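PDB 2X49: invasion protein InvA from Salmonella enterica, which takes part in invasion of intestinal epithelial cells as an export apparatus component of the type III secretion system, the chain here being the C-terminal domain of the protein. Local coordinates for residues H97-H109 / L278-L290. Numbering follows the deposited sequence.
Sequences HQQGSSQYFWVTH and LKLDDLLIAHKDL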
ATOM      1  N   HIS A  97       6.715 -12.114  15.149  1.00 17.78           N
ATOM      2  CA  HIS A  97       5.831 -12.741  14.188  1.00 17.50           C
ATOM      3  C   HIS A  97       6.428 -12.588  12.801  1.00 17.00           C
ATOM      4  O   HIS A  97       6.983 -11.557  12.427  1.00 18.15           O
ATOM      5  CB  HIS A  97       4.414 -12.130  14.260  1.00 17.60           C
ATOM      6  CG  HIS A  97       3.493 -12.670  13.217  1.00 18.90           C
ATOM      7  ND1 HIS A  97       3.102 -13.997  13.187  1.00 18.49           N
ATOM      8  CD2 HIS A  97       2.907 -12.087  12.146  1.00 20.56           C
ATOM      9  CE1 HIS A  97       2.318 -14.201  12.144  1.00 19.77           C
ATOM     10  NE2 HIS A  97       2.177 -13.061  11.501  1.00 19.86           N
ATOM     11  N   GLN A  98       6.296 -13.622  12.007  1.00 16.48           N
ATOM     12  CA  GLN A  98       6.737 -13.620  10.608  1.00 15.65           C
ATOM     13  C   GLN A  98       5.610 -13.936   9.654  1.00 17.36           C
ATOM     14  O   GLN A  98       4.736 -14.755   9.938  1.00 17.87           O
ATOM     15  CB  GLN A  98       7.910 -14.588  10.425  1.00 15.47           C
ATOM     16  CG  GLN A  98       8.447 -14.732   9.033  1.00 13.81           C
ATOM     17  CD  GLN A  98       9.382 -15.897   8.946  1.00 13.58           C
ATOM     18  OE1 GLN A  98       8.961 -17.058   9.165  1.00 14.14           O
ATOM     19  NE2 GLN A  98      10.650 -15.639   8.628  1.00 17.39           N
ATOM     20  N   GLN A  99       5.596 -13.209   8.551  1.00 17.62           N
ATOM     21  CA  GLN A  99       4.658 -13.485   7.431  1.00 19.18           C
ATOM     22  C   GLN A  99       5.449 -13.407   6.147  1.00 18.00           C
ATOM     23  O   GLN A  99       5.943 -12.348   5.789  1.00 18.55           O
ATOM     24  CB  GLN A  99       3.505 -12.472   7.455  1.00 21.17           C
ATOM     25  CG  GLN A  99       2.280 -12.887   6.626  1.00 25.25           C
ATOM     26  CD  GLN A  99       1.130 -13.427   7.481  1.00 28.98           C
ATOM     27  OE1 GLN A  99       1.071 -13.038   8.783  1.00 33.37           O
ATOM     28  NE2 GLN A  99       0.303 -14.181   6.979  1.00 29.61           N
ATOM     29  N   GLY A 100       5.670 -14.544   5.505  1.00 17.59           N
ATOM     30  CA  GLY A 100       6.603 -14.582   4.376  1.00 16.74           C
ATOM     31  C   GLY A 100       8.016 -14.321   4.851  1.00 16.96           C
ATOM     32  O   GLY A 100       8.521 -15.029   5.719  1.00 16.92           O
ATOM     33  N   SER A 101       8.690 -13.326   4.272  1.00 16.18           N
ATOM     34  CA  SER A 101      10.003 -12.921   4.843  1.00 16.68           C
ATOM     35  C   SER A 101       9.945 -11.643   5.663  1.00 16.43           C
ATOM     36  O   SER A 101      10.970 -11.164   6.180  1.00 18.81           O
ATOM     37  CB  SER A 101      11.102 -12.840   3.784  1.00 16.82           C
ATOM     38  OG  SER A 101      10.905 -11.777   2.867  1.00 15.64           O
ATOM     39  N   SER A 102       8.743 -11.138   5.830  1.00 15.75           N
ATOM     40  CA  SER A 102       8.545  -9.965   6.701  1.00 16.53           C
ATOM     41  C   SER A 102       8.464 -10.412   8.131  1.00 16.66           C
ATOM     42  O   SER A 102       7.758 -11.354   8.467  1.00 16.05           O
ATOM     43  CB  SER A 102       7.251  -9.187   6.420  1.00 17.49           C
ATOM     44  OG  SER A 102       7.349  -8.362   5.316  1.00 19.85           O
ATOM     45  N   GLN A 103       9.163  -9.669   8.952  1.00 17.10           N
ATOM     46  CA  GLN A 103       9.174  -9.899  10.401  1.00 18.32           C
ATOM     47  C   GLN A 103       8.656  -8.680  11.140  1.00 18.07           C
ATOM     48  O   GLN A 103       8.832  -7.528  10.723  1.00 19.23           O
ATOM     49  CB  GLN A 103      10.565 -10.277  10.896  1.00 21.33           C
ATOM     50  CG  GLN A 103      11.007 -11.750  10.688  1.00 24.84           C
ATOM     51  CD  GLN A 103      12.385 -12.025  11.281  1.00 28.91           C
ATOM     52  OE1 GLN A 103      12.412 -12.561  12.510  1.00 32.54           O
ATOM     53  NE2 GLN A 103      13.418 -11.713  10.665  1.00 31.17           N
ATOM     54  N   TYR A 104       7.964  -8.991  12.223  1.00 17.36           N
ATOM     55  CA  TYR A 104       7.363  -7.971  13.116  1.00 16.96           C
ATOM     56  C   TYR A 104       7.800  -8.215  14.544  1.00 18.45           C
ATOM     57  O   TYR A 104       7.708  -9.319  15.034  1.00 19.72           O
ATOM     58  CB  TYR A 104       5.845  -8.016  13.032  1.00 17.73           C
ATOM     59  CG  TYR A 104       5.329  -7.853  11.633  1.00 16.07           C
ATOM     60  CD1 TYR A 104       4.958  -6.630  11.158  1.00 21.34           C
ATOM     61  CD2 TYR A 104       5.201  -8.956  10.789  1.00 18.77           C
ATOM     62  CE1 TYR A 104       4.511  -6.491   9.873  1.00 19.56           C
ATOM     63  CE2 TYR A 104       4.758  -8.816   9.489  1.00 21.63           C
ATOM     64  CZ  TYR A 104       4.389  -7.570   9.050  1.00 19.22           C
ATOM     65  OH  TYR A 104       3.902  -7.302   7.793  1.00 26.39           O
ATOM     66  N   PHE A 105       8.230  -7.143  15.197  1.00 17.53           N
ATOM     67  CA  PHE A 105       8.833  -7.208  16.522  1.00 17.58           C
ATOM     68  C   PHE A 105       8.031  -6.381  17.502  1.00 17.97           C
ATOM     69  O   PHE A 105       7.760  -5.196  17.305  1.00 19.48           O
ATOM     70  CB  PHE A 105      10.287  -6.709  16.443  1.00 15.94           C
ATOM     71  CG  PHE A 105      11.171  -7.584  15.580  1.00 17.60           C
ATOM     72  CD1 PHE A 105      11.848  -8.664  16.114  1.00 19.68           C
ATOM     73  CD2 PHE A 105      11.289  -7.332  14.228  1.00 16.90           C
ATOM     74  CE1 PHE A 105      12.619  -9.485  15.303  1.00 20.63           C
ATOM     75  CE2 PHE A 105      12.093  -8.140  13.419  1.00 17.78           C
ATOM     76  CZ  PHE A 105      12.707  -9.211  13.939  1.00 20.16           C
ATOM     77  N   TRP A 106       7.668  -7.058  18.563  1.00 17.59           N
ATOM     78  CA  TRP A 106       6.823  -6.449  19.602  1.00 17.40           C
ATOM     79  C   TRP A 106       7.560  -6.539  20.965  1.00 18.34           C
ATOM     80  O   TRP A 106       8.187  -7.557  21.326  1.00 19.05           O
ATOM     81  CB  TRP A 106       5.463  -7.136  19.701  1.00 17.80           C
ATOM     82  CG  TRP A 106       4.614  -7.142  18.428  1.00 17.00           C
ATOM     83  CD1 TRP A 106       4.796  -7.951  17.317  1.00 18.90           C
ATOM     84  CD2 TRP A 106       3.492  -6.338  18.166  1.00 17.96           C
ATOM     85  NE1 TRP A 106       3.829  -7.691  16.431  1.00 16.34           N
ATOM     86  CE2 TRP A 106       3.012  -6.689  16.895  1.00 15.00           C
ATOM     87  CE3 TRP A 106       2.810  -5.364  18.894  1.00 15.59           C
ATOM     88  CZ2 TRP A 106       1.877  -6.090  16.324  1.00 16.28           C
ATOM     89  CZ3 TRP A 106       1.722  -4.768  18.342  1.00 14.15           C
ATOM     90  CH2 TRP A 106       1.226  -5.132  17.061  1.00 16.51           C
ATOM     91  N   VAL A 107       7.377  -5.465  21.742  1.00 17.82           N
ATOM     92  CA  VAL A 107       7.965  -5.357  23.065  1.00 17.46           C
ATOM     93  C   VAL A 107       6.933  -4.860  24.083  1.00 17.28           C
ATOM     94  O   VAL A 107       5.852  -4.362  23.763  1.00 15.95           O
ATOM     95  CB  VAL A 107       9.212  -4.431  23.081  1.00 17.91           C
ATOM     96  CG1 VAL A 107      10.288  -4.966  22.145  1.00 18.86           C
ATOM     97  CG2 VAL A 107       8.846  -3.030  22.742  1.00 16.71           C
ATOM     98  N   THR A 108       7.326  -4.992  25.330  1.00 16.56           N
ATOM     99  CA  THR A 108       6.478  -4.447  26.382  1.00 16.14           C
ATOM    100  C   THR A 108       6.443  -2.941  26.347  1.00 16.19           C
ATOM    101  O   THR A 108       7.327  -2.270  25.803  1.00 15.57           O
ATOM    102  CB  THR A 108       6.889  -4.929  27.819  1.00 15.94           C
ATOM    103  OG1 THR A 108       8.166  -4.358  28.176  1.00 16.85           O
ATOM    104  CG2 THR A 108       6.924  -6.470  27.910  1.00 15.16           C
ATOM    105  N   HIS A 109       5.468  -2.398  27.049  1.00 16.38           N
ATOM    106  CA  HIS A 109       5.330  -0.947  27.142  1.00 16.67           C
ATOM    107  C   HIS A 109       6.571  -0.329  27.797  1.00 16.51           C
ATOM    108  O   HIS A 109       7.139   0.686  27.334  1.00 15.60           O
ATOM    109  CB  HIS A 109       4.053  -0.524  27.861  1.00 15.90           C
ATOM    110  CG  HIS A 109       2.806  -0.719  27.048  1.00 18.54           C
ATOM    111  ND1 HIS A 109       2.088   0.328  26.519  1.00 21.91           N
ATOM    112  CD2 HIS A 109       2.155  -1.841  26.672  1.00 17.57           C
ATOM    113  CE1 HIS A 109       1.037  -0.136  25.863  1.00 23.23           C
ATOM    114  NE2 HIS A 109       1.055  -1.454  25.932  1.00 17.65           N
ATOM    115  N   LEU A 278      16.438 -13.311  -2.106  1.00 14.44           N
ATOM    116  CA  LEU A 278      17.644 -13.455  -1.297  1.00 16.02           C
ATOM    117  C   LEU A 278      18.096 -12.166  -0.616  1.00 15.22           C
ATOM    118  O   LEU A 278      18.513 -12.153   0.548  1.00 15.68           O
ATOM    119  CB  LEU A 278      18.765 -13.992  -2.181  1.00 15.60           C
ATOM    120  CG  LEU A 278      20.126 -14.162  -1.553  1.00 18.74           C
ATOM    121  CD1 LEU A 278      20.032 -15.176  -0.417  1.00 21.59           C
ATOM    122  CD2 LEU A 278      21.155 -14.602  -2.658  1.00 20.47           C
ATOM    123  N   LYS A 279      17.961 -11.069  -1.343  1.00 15.17           N
ATOM    124  CA  LYS A 279      18.405  -9.767  -0.864  1.00 16.51           C
ATOM    125  C   LYS A 279      17.447  -9.233   0.166  1.00 16.24           C
ATOM    126  O   LYS A 279      17.807  -8.424   1.031  1.00 17.89           O
ATOM    127  CB  LYS A 279      18.595  -8.767  -2.022  1.00 16.81           C
ATOM    128  CG  LYS A 279      19.617  -9.219  -2.976  1.00 19.40           C
ATOM    129  CD  LYS A 279      20.977  -9.258  -2.361  1.00 22.94           C
ATOM    130  CE  LYS A 279      22.020  -9.079  -3.426  1.00 26.49           C
ATOM    131  NZ  LYS A 279      22.634  -7.726  -3.328  1.00 28.55           N
ATOM    132  N   LEU A 280      16.210  -9.673   0.073  1.00 15.81           N
ATOM    133  CA  LEU A 280      15.168  -9.194   1.001  1.00 16.07           C
ATOM    134  C   LEU A 280      15.154 -10.029   2.275  1.00 17.06           C
ATOM    135  O   LEU A 280      14.629  -9.593   3.304  1.00 17.89           O
ATOM    136  CB  LEU A 280      13.762  -9.176   0.389  1.00 16.19           C
ATOM    137  CG  LEU A 280      13.501  -8.182  -0.754  1.00 16.05           C
ATOM    138  CD1 LEU A 280      12.152  -8.493  -1.429  1.00 17.55           C
ATOM    139  CD2 LEU A 280      13.543  -6.715  -0.290  1.00 16.75           C
ATOM    140  N   ASP A 281      15.753 -11.193   2.204  1.00 16.75           N
ATOM    141  CA  ASP A 281      15.526 -12.268   3.226  1.00 16.78           C
ATOM    142  C   ASP A 281      15.890 -11.882   4.667  1.00 18.72           C
ATOM    143  O   ASP A 281      15.267 -12.345   5.629  1.00 18.30           O
ATOM    144  CB  ASP A 281      16.238 -13.582   2.825  1.00 17.14           C
ATOM    145  CG  ASP A 281      16.034 -14.706   3.833  1.00 19.39           C
ATOM    146  OD1 ASP A 281      14.883 -15.152   4.012  1.00 20.52           O
ATOM    147  OD2 ASP A 281      17.033 -15.157   4.417  1.00 19.15           O
ATOM    148  N   ASP A 282      16.890 -11.025   4.806  1.00 18.54           N
ATOM    149  CA  ASP A 282      17.474 -10.758   6.143  1.00 19.47           C
ATOM    150  C   ASP A 282      17.085  -9.406   6.720  1.00 19.28           C
ATOM    151  O   ASP A 282      17.595  -8.976   7.759  1.00 19.89           O
ATOM    152  CB  ASP A 282      18.991 -10.990   6.171  1.00 19.05           C
ATOM    153  CG  ASP A 282      19.789  -9.940   5.392  1.00 22.86           C
ATOM    154  OD1 ASP A 282      19.193  -8.995   4.843  1.00 27.98           O
ATOM    155  OD2 ASP A 282      21.042 -10.092   5.366  1.00 29.21           O
ATOM    156  N   LEU A 283      16.118  -8.800   6.067  1.00 19.10           N
ATOM    157  CA  LEU A 283      15.539  -7.484   6.520  1.00 19.17           C
ATOM    158  C   LEU A 283      14.735  -7.630   7.801  1.00 18.73           C
ATOM    159  O   LEU A 283      13.999  -8.615   7.992  1.00 19.29           O
ATOM    160  CB  LEU A 283      14.646  -6.830   5.477  1.00 19.54           C
ATOM    161  CG  LEU A 283      15.316  -6.585   4.146  1.00 22.51           C
ATOM    162  CD1 LEU A 283      14.356  -5.918   3.206  1.00 20.16           C
ATOM    163  CD2 LEU A 283      16.577  -5.761   4.438  1.00 25.36           C
ATOM    164  N   LEU A 284      14.879  -6.626   8.663  1.00 17.10           N
ATOM    165  CA  LEU A 284      14.196  -6.605   9.974  1.00 16.42           C
ATOM    166  C   LEU A 284      13.089  -5.572  10.087  1.00 16.16           C
ATOM    167  O   LEU A 284      12.433  -5.458  11.156  1.00 16.40           O
ATOM    168  CB  LEU A 284      15.183  -6.359  11.113  1.00 16.52           C
ATOM    169  CG  LEU A 284      16.282  -7.381  11.284  1.00 14.97           C
ATOM    170  CD1 LEU A 284      17.107  -6.995  12.510  1.00 17.35           C
ATOM    171  CD2 LEU A 284      15.705  -8.786  11.465  1.00 16.51           C
ATOM    172  N   ILE A 285      12.926  -4.823   9.012  1.00 15.93           N
ATOM    173  CA  ILE A 285      11.784  -3.920   8.843  1.00 16.28           C
ATOM    174  C   ILE A 285      10.771  -4.565   7.869  1.00 16.87           C
ATOM    175  O   ILE A 285      11.121  -4.996   6.789  1.00 18.40           O
ATOM    176  CB  ILE A 285      12.242  -2.540   8.381  1.00 17.12           C
ATOM    177  CG1 ILE A 285      13.163  -1.939   9.462  1.00 19.17           C
ATOM    178  CG2 ILE A 285      11.086  -1.635   8.120  1.00 18.23           C
ATOM    179  CD1 ILE A 285      13.506  -0.493   9.177  1.00 21.35           C
ATOM    180  N   ALA A 286       9.524  -4.671   8.311  1.00 15.81           N
ATOM    181  CA  ALA A 286       8.453  -5.303   7.487  1.00 15.49           C
ATOM    182  C   ALA A 286       8.283  -4.595   6.160  1.00 15.63           C
ATOM    183  O   ALA A 286       8.446  -3.398   6.048  1.00 14.88           O
ATOM    184  CB  ALA A 286       7.131  -5.288   8.222  1.00 15.24           C
ATOM    185  N   HIS A 287       7.916  -5.367   5.153  1.00 14.11           N
ATOM    186  CA  HIS A 287       7.802  -4.834   3.786  1.00 15.93           C
ATOM    187  C   HIS A 287       6.815  -3.711   3.633  1.00 14.98           C
ATOM    188  O   HIS A 287       7.075  -2.809   2.831  1.00 16.19           O
ATOM    189  CB  HIS A 287       7.498  -5.947   2.769  1.00 16.06           C
ATOM    190  CG  HIS A 287       8.540  -7.012   2.763  1.00 20.32           C
ATOM    191  ND1 HIS A 287       8.365  -8.236   2.144  1.00 24.20           N
ATOM    192  CD2 HIS A 287       9.754  -7.054   3.361  1.00 21.50           C
ATOM    193  CE1 HIS A 287       9.443  -8.977   2.351  1.00 28.12           C
ATOM    194  NE2 HIS A 287      10.299  -8.284   3.086  1.00 24.32           N
ATOM    195  N   LYS A 288       5.709  -3.746   4.386  1.00 15.02           N
ATOM    196  CA  LYS A 288       4.689  -2.681   4.251  1.00 15.74           C
ATOM    197  C   LYS A 288       5.214  -1.346   4.707  1.00 15.30           C
ATOM    198  O   LYS A 288       4.632  -0.319   4.399  1.00 17.03           O
ATOM    199  CB  LYS A 288       3.384  -2.951   4.999  1.00 14.72           C
ATOM    200  CG  LYS A 288       3.523  -3.134   6.442  1.00 15.17           C
ATOM    201  CD  LYS A 288       2.148  -3.355   7.136  1.00 17.17           C
ATOM    202  CE  LYS A 288       2.303  -3.475   8.635  1.00 18.03           C
ATOM    203  NZ  LYS A 288       2.588  -2.120   9.183  1.00 20.85           N
ATOM    204  N   ASP A 289       6.329  -1.380   5.426  1.00 14.48           N
ATOM    205  CA  ASP A 289       6.931  -0.171   6.054  1.00 14.75           C
ATOM    206  C   ASP A 289       8.140   0.338   5.289  1.00 14.66           C
ATOM    207  O   ASP A 289       8.869   1.283   5.720  1.00 16.28           O
ATOM    208  CB  ASP A 289       7.276  -0.446   7.528  1.00 14.33           C
ATOM    209  CG  ASP A 289       6.010  -0.662   8.398  1.00 17.37           C
ATOM    210  OD1 ASP A 289       5.136   0.238   8.464  1.00 21.36           O
ATOM    211  OD2 ASP A 289       5.889  -1.741   9.031  1.00 20.57           O
ATOM    212  N   LEU A 290       8.375  -0.312   4.177  1.00 14.70           N
ATOM    213  CA  LEU A 290       9.466   0.005   3.221  1.00 16.62           C
ATOM    214  C   LEU A 290       8.943   0.443   1.891  1.00 17.90           C
ATOM    215  O   LEU A 290       7.807   0.203   1.561  1.00 18.82           O
ATOM    216  CB  LEU A 290      10.334  -1.234   2.977  1.00 17.75           C
ATOM    217  CG  LEU A 290      11.185  -1.728   4.142  1.00 18.16           C
ATOM    218  CD1 LEU A 290      11.900  -3.078   3.884  1.00 20.19           C
ATOM    219  CD2 LEU A 290      12.196  -0.682   4.650  1.00 18.15           C
TER
HETATM  220  O   HOH W   1      12.497  -9.409   4.704  1.00 24.51           O
HETATM  221  O   HOH W   2       9.644  -5.134  11.407  1.00 17.69           O
HETATM  222  O   HOH W   3      10.954  -7.704   7.534  1.00 25.56           O
HETATM  223  O   HOH W   4       4.722  -6.340   5.518  1.00 18.63           O
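His287 lays one face of its imidazole under the hydroxyl of Ser102; Ser102 OG sits 3.1 Å from His287 CG, offset toward the ring's rim. The same oxygen takes a nearly straight hydrogen bond from the backbone, His287 N to Ser102 OG at 3.1 Å with an N-H···O angle of 170°. With chi1 at -79°, Ser102 OG stands beside its own backbone N, where it can meet both ring and amide. Ser101 comes to the ring differently, at the edge and near the plane, with OG 3.2 Å from His287 CE1.

Further along strand 102-107, the Tyr104 ring meets the methyl of Ala286 obliquely, CE1 to CB 3.3 Å, while CE of Lys288 reaches the ring's edge. Phe105 CZ touches Leu284 CD2 at 3.9 Å.

Between the backbones, water does much of the joining. Water 1 donates to Ser101 O and Leu280 O and also lies 3.0 Å from His287 NE2; water 2 donates to Gln103 O and Leu284 O; water 3 accepts from Gln103 N and donates to Leu283 O. Water 4 ties Tyr104 OH to Lys288 N, accepting from the latter. The two segments are thus held by a largely buried seam in which waters supplement the His287 N to Ser102 OG bond.

The ammonium of Lys288 continues past Tyr104 to His131 and Glu128 on helix 125-139. The contact sets the type II' hairpin turn and strand 102-107 against the loop that leads from helix 266-280 into strand 291-294, joining the antiparallel sheet to the parallel one.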